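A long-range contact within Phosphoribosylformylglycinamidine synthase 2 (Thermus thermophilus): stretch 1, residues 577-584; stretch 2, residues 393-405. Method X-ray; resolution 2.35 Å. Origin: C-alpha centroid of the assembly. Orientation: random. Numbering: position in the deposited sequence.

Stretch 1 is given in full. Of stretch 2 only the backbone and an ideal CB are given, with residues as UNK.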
# COMPACT_ATOMS: atom_id res chain seq x y z
N SER A 577 3.50 21.99 -6.92
CA SER A 577 2.17 22.00 -6.34
C SER A 577 1.07 21.81 -7.37
O SER A 577 1.31 21.83 -8.58
CB SER A 577 1.91 23.31 -5.62
OG SER A 577 1.77 24.37 -6.55
N GLU A 578 -0.14 21.63 -6.85
CA GLU A 578 -1.33 21.47 -7.67
C GLU A 578 -1.63 22.79 -8.36
O GLU A 578 -1.83 22.84 -9.57
CB GLU A 578 -2.54 21.07 -6.81
CG GLU A 578 -2.62 19.62 -6.42
CD GLU A 578 -2.65 18.70 -7.63
OE1 GLU A 578 -3.20 19.10 -8.69
OE2 GLU A 578 -2.14 17.56 -7.51
N VAL A 579 -1.66 23.87 -7.59
CA VAL A 579 -1.98 25.17 -8.16
C VAL A 579 -0.99 25.57 -9.24
O VAL A 579 -1.36 26.25 -10.19
CB VAL A 579 -2.03 26.28 -7.07
CG1 VAL A 579 -0.62 26.70 -6.67
CG2 VAL A 579 -2.84 27.47 -7.58
N LEU A 580 0.27 25.15 -9.10
CA LEU A 580 1.27 25.49 -10.11
C LEU A 580 0.90 24.79 -11.42
O LEU A 580 0.89 25.41 -12.49
CB LEU A 580 2.67 25.04 -9.68
CG LEU A 580 3.75 25.16 -10.77
CD1 LEU A 580 3.91 26.61 -11.21
CD2 LEU A 580 5.07 24.63 -10.25
N TYR A 581 0.59 23.50 -11.31
CA TYR A 581 0.23 22.71 -12.47
C TYR A 581 -1.02 23.25 -13.16
O TYR A 581 -1.10 23.26 -14.39
CB TYR A 581 -0.03 21.26 -12.07
CG TYR A 581 -0.51 20.41 -13.22
CD1 TYR A 581 0.37 20.00 -14.23
CD2 TYR A 581 -1.84 20.02 -13.31
CE1 TYR A 581 -0.07 19.22 -15.29
CE2 TYR A 581 -2.29 19.24 -14.37
CZ TYR A 581 -1.40 18.84 -15.36
OH TYR A 581 -1.83 18.07 -16.41
N LEU A 582 -1.99 23.69 -12.37
CA LEU A 582 -3.22 24.24 -12.90
C LEU A 582 -3.00 25.54 -13.66
O LEU A 582 -3.63 25.77 -14.69
CB LEU A 582 -4.23 24.49 -11.77
CG LEU A 582 -5.52 25.19 -12.21
CD1 LEU A 582 -6.45 24.17 -12.83
CD2 LEU A 582 -6.20 25.86 -11.01
N LEU A 583 -2.09 26.37 -13.17
CA LEU A 583 -1.82 27.66 -13.80
C LEU A 583 -0.75 27.69 -14.90
O LEU A 583 -0.76 28.58 -15.75
CB LEU A 583 -1.48 28.70 -12.72
CG LEU A 583 -2.59 28.94 -11.69
CD1 LEU A 583 -2.08 29.89 -10.61
CD2 LEU A 583 -3.83 29.52 -12.38
N THR A 584 0.17 26.73 -14.89
CA THR A 584 1.23 26.71 -15.90
C THR A 584 1.17 25.46 -16.75
O THR A 584 1.81 25.37 -17.80
CB THR A 584 2.62 26.77 -15.27
OG1 THR A 584 2.88 25.54 -14.57
CG2 THR A 584 2.73 27.95 -14.32
N UNK A 393 -11.92 31.70 -8.63
CA UNK A 393 -11.98 30.65 -9.63
C UNK A 393 -10.93 29.55 -9.47
O UNK A 393 -11.16 28.41 -9.88
CB UNK A 393 -11.84 31.28 -11.02
N UNK A 394 -9.79 29.87 -8.88
CA UNK A 394 -8.76 28.86 -8.68
C UNK A 394 -9.24 27.72 -7.78
O UNK A 394 -8.96 26.55 -8.05
CB UNK A 394 -7.51 29.50 -8.08
N UNK A 395 -9.96 28.05 -6.71
CA UNK A 395 -10.45 27.02 -5.81
C UNK A 395 -11.43 26.11 -6.53
O UNK A 395 -11.39 24.89 -6.35
CB UNK A 395 -11.11 27.65 -4.58
N UNK A 396 -12.31 26.69 -7.35
CA UNK A 396 -13.28 25.90 -8.10
C UNK A 396 -12.57 25.03 -9.12
O UNK A 396 -12.95 23.89 -9.36
CB UNK A 396 -14.30 26.81 -8.79
N UNK A 397 -11.51 25.57 -9.73
CA UNK A 397 -10.77 24.81 -10.74
C UNK A 397 -9.98 23.66 -10.11
O UNK A 397 -9.83 22.60 -10.73
CB UNK A 397 -9.82 25.73 -11.51
N UNK A 398 -9.49 23.87 -8.89
CA UNK A 398 -8.73 22.83 -8.18
C UNK A 398 -9.65 21.70 -7.74
O UNK A 398 -9.30 20.52 -7.84
CB UNK A 398 -8.01 23.42 -6.97
N UNK A 399 -10.83 22.06 -7.24
CA UNK A 399 -11.80 21.08 -6.78
C UNK A 399 -12.22 20.22 -7.96
O UNK A 399 -12.46 19.03 -7.80
CB UNK A 399 -13.01 21.76 -6.14
N UNK A 400 -12.28 20.82 -9.14
CA UNK A 400 -12.68 20.11 -10.36
C UNK A 400 -11.56 19.28 -10.99
O UNK A 400 -11.79 18.57 -11.97
CB UNK A 400 -13.19 21.12 -11.39
N UNK A 401 -10.36 19.37 -10.44
CA UNK A 401 -9.23 18.62 -10.95
C UNK A 401 -9.39 17.15 -10.60
O UNK A 401 -9.64 16.81 -9.45
CB UNK A 401 -7.92 19.17 -10.39
N UNK A 402 -9.24 16.26 -11.60
CA UNK A 402 -9.37 14.82 -11.38
C UNK A 402 -8.48 14.27 -10.26
O UNK A 402 -8.75 13.19 -9.72
CB UNK A 402 -9.05 14.08 -12.68
N UNK A 403 -7.44 15.00 -9.90
CA UNK A 403 -6.55 14.56 -8.84
C UNK A 403 -7.00 15.03 -7.46
O UNK A 403 -6.50 14.54 -6.44
CB UNK A 403 -5.13 15.06 -9.12
N UNK A 404 -7.95 15.96 -7.43
CA UNK A 404 -8.44 16.51 -6.16
C UNK A 404 -9.94 16.31 -5.92
O UNK A 404 -10.41 16.43 -4.79
CB UNK A 404 -8.13 18.01 -6.10
N UNK A 405 -10.68 15.99 -6.97
CA UNK A 405 -12.12 15.77 -6.89
C UNK A 405 -12.51 14.51 -6.12
O UNK A 405 -11.69 13.64 -5.84
CB UNK A 405 -12.70 15.70 -8.30

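Two helical segments, 578-584 and 393-399, cross at 100°, nearly at right angles, and the contact between the two stretches buries 441 Å² over both sides. The nearest CA pair is V579 CA with the CA of position 398, 7.1 Å apart, and the side chains must bridge that gap.

At position 393 the ideal CB has nothing of stretch 1 within 5.5 Å, and the contact leaves the choice open. The residue is E393.

Position 394 points toward stretch 1. Its ideal CB lies 4.9 Å from L582 CD2 and 5.1 Å from V579 CG2, a space lined by methyl groups, so a compact, branched apolar side chain such as valine or isoleucine would suit, and leucine might. It is V394, with chi1 t. V394 CG1 packs against V579 CG2 at 3.8 Å and L582 CD2 at 4.3 Å, while V394 CG2 reaches L583 CD2 at 4.4 Å.

Position 395 points away and 396 is out of reach, so stretch 1 constrains neither; they are L395 and R396.

Position 397 is the tightest: its ideal CB is 3.7 Å from L582 CD2. A side chain must pass beside that leucine, and beyond it lies the carbonyl of L582. Alanine would fit, as would a long flexible chain with an apolar stem, such as lysine, arginine or methionine. The residue is R397. Its guanidinium lies with one face covered by L582 CG, and R397 NH1 comes within 4.0 Å of L583 CD2. R397 NH2 approaches L582 O at 3.6 Å without a hydrogen bond, so toward stretch 1 the arginine contributes packing and no hydrogen bond. Within its own helix, R397 NE lies 3.9 Å from E393 OE2, a long salt bridge whose oxygen is less surely placed.

Position 398 points sideways, its ideal CB 5.1 Å from L582 CD2. Reaching the start of the opposing helix takes a branched or long apolar chain; leucine or methionine would do. L398, at chi1 m and chi2 t, brings L398 CD2 to 3.9 Å from E578 CB and 4.1 Å from V579 N, with L398 CG 4.2 Å from L582 CD2.

Positions 399 and 400, out of reach, are L399 and A400.

At 401 phi/psi of -72/130 is extended. CB points toward stretch 1, 5.0 Å from E578 OE1, so a small polar residue is welcome. S401 OG lies 4.2 Å from E578 OE1, with no hydrogen bond between them; instead S401 OG accepts from the backbone N of residue 403 at 3.2 Å, stabilising the turn.

Position 402, with phi -53 and no contact, tolerates proline, and P402 it is.

Position 403 points toward E578, its ideal CB 4.2 Å from E578 OE2. Small or polar residues would suit, whereas a second acid would be a poor neighbour for the carboxylate. N403 fills it, N403 CB lying 4.2 Å from E578 OE2.

Position 404 also points toward stretch 1, but nothing lies within 5.5 Å of its ideal CB, so a longer chain is needed to reach the aliphatic stem of E578; leucine or methionine would suit. L404 CD1 lies 3.8 Å from E578 CG.

Position 405, out of reach, is A405.

Stretch 2 393-405: EVLRRLLASPNLA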
# COMPACT_ATOMS: atom_id res chain seq x y z
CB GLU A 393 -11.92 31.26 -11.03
CG GLU A 393 -13.04 30.74 -11.93
CD GLU A 393 -12.51 29.87 -13.06
OE1 GLU A 393 -13.26 28.99 -13.53
OE2 GLU A 393 -11.35 30.08 -13.47
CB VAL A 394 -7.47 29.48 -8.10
CG1 VAL A 394 -6.57 28.38 -7.52
CG2 VAL A 394 -6.73 30.22 -9.21
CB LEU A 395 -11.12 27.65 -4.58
CG LEU A 395 -11.86 26.68 -3.65
CD1 LEU A 395 -10.90 25.62 -3.12
CD2 LEU A 395 -12.50 27.45 -2.51
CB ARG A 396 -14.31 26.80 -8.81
CG ARG A 396 -15.30 27.51 -7.88
CD ARG A 396 -16.53 28.03 -8.64
NE ARG A 396 -16.21 29.15 -9.53
CZ ARG A 396 -16.28 30.43 -9.17
NH1 ARG A 396 -16.65 30.76 -7.94
NH2 ARG A 396 -15.95 31.38 -10.03
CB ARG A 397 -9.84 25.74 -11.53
CG ARG A 397 -10.59 26.67 -12.48
CD ARG A 397 -9.70 27.79 -13.01
NE ARG A 397 -8.63 27.33 -13.89
CZ ARG A 397 -7.61 28.10 -14.28
NH1 ARG A 397 -7.52 29.36 -13.87
NH2 ARG A 397 -6.67 27.60 -15.09
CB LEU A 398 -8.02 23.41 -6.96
CG LEU A 398 -6.72 24.16 -7.24
CD1 LEU A 398 -6.22 24.81 -5.97
CD2 LEU A 398 -5.67 23.19 -7.81
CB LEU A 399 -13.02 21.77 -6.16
CG LEU A 399 -12.85 22.35 -4.75
CD1 LEU A 399 -14.01 23.25 -4.42
CD2 LEU A 399 -12.76 21.23 -3.72
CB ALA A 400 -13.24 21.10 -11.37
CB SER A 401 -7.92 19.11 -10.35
OG SER A 401 -6.89 18.14 -10.51
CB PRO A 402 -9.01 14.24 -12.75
CG PRO A 402 -9.57 15.27 -13.68
CD PRO A 402 -9.13 16.57 -13.04
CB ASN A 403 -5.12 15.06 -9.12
CG ASN A 403 -4.39 14.23 -10.18
OD1 ASN A 403 -3.55 14.75 -10.92
ND2 ASN A 403 -4.70 12.93 -10.25
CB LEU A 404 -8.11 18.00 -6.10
CG LEU A 404 -6.65 18.31 -6.42
CD1 LEU A 404 -6.44 19.82 -6.60
CD2 LEU A 404 -5.78 17.75 -5.29
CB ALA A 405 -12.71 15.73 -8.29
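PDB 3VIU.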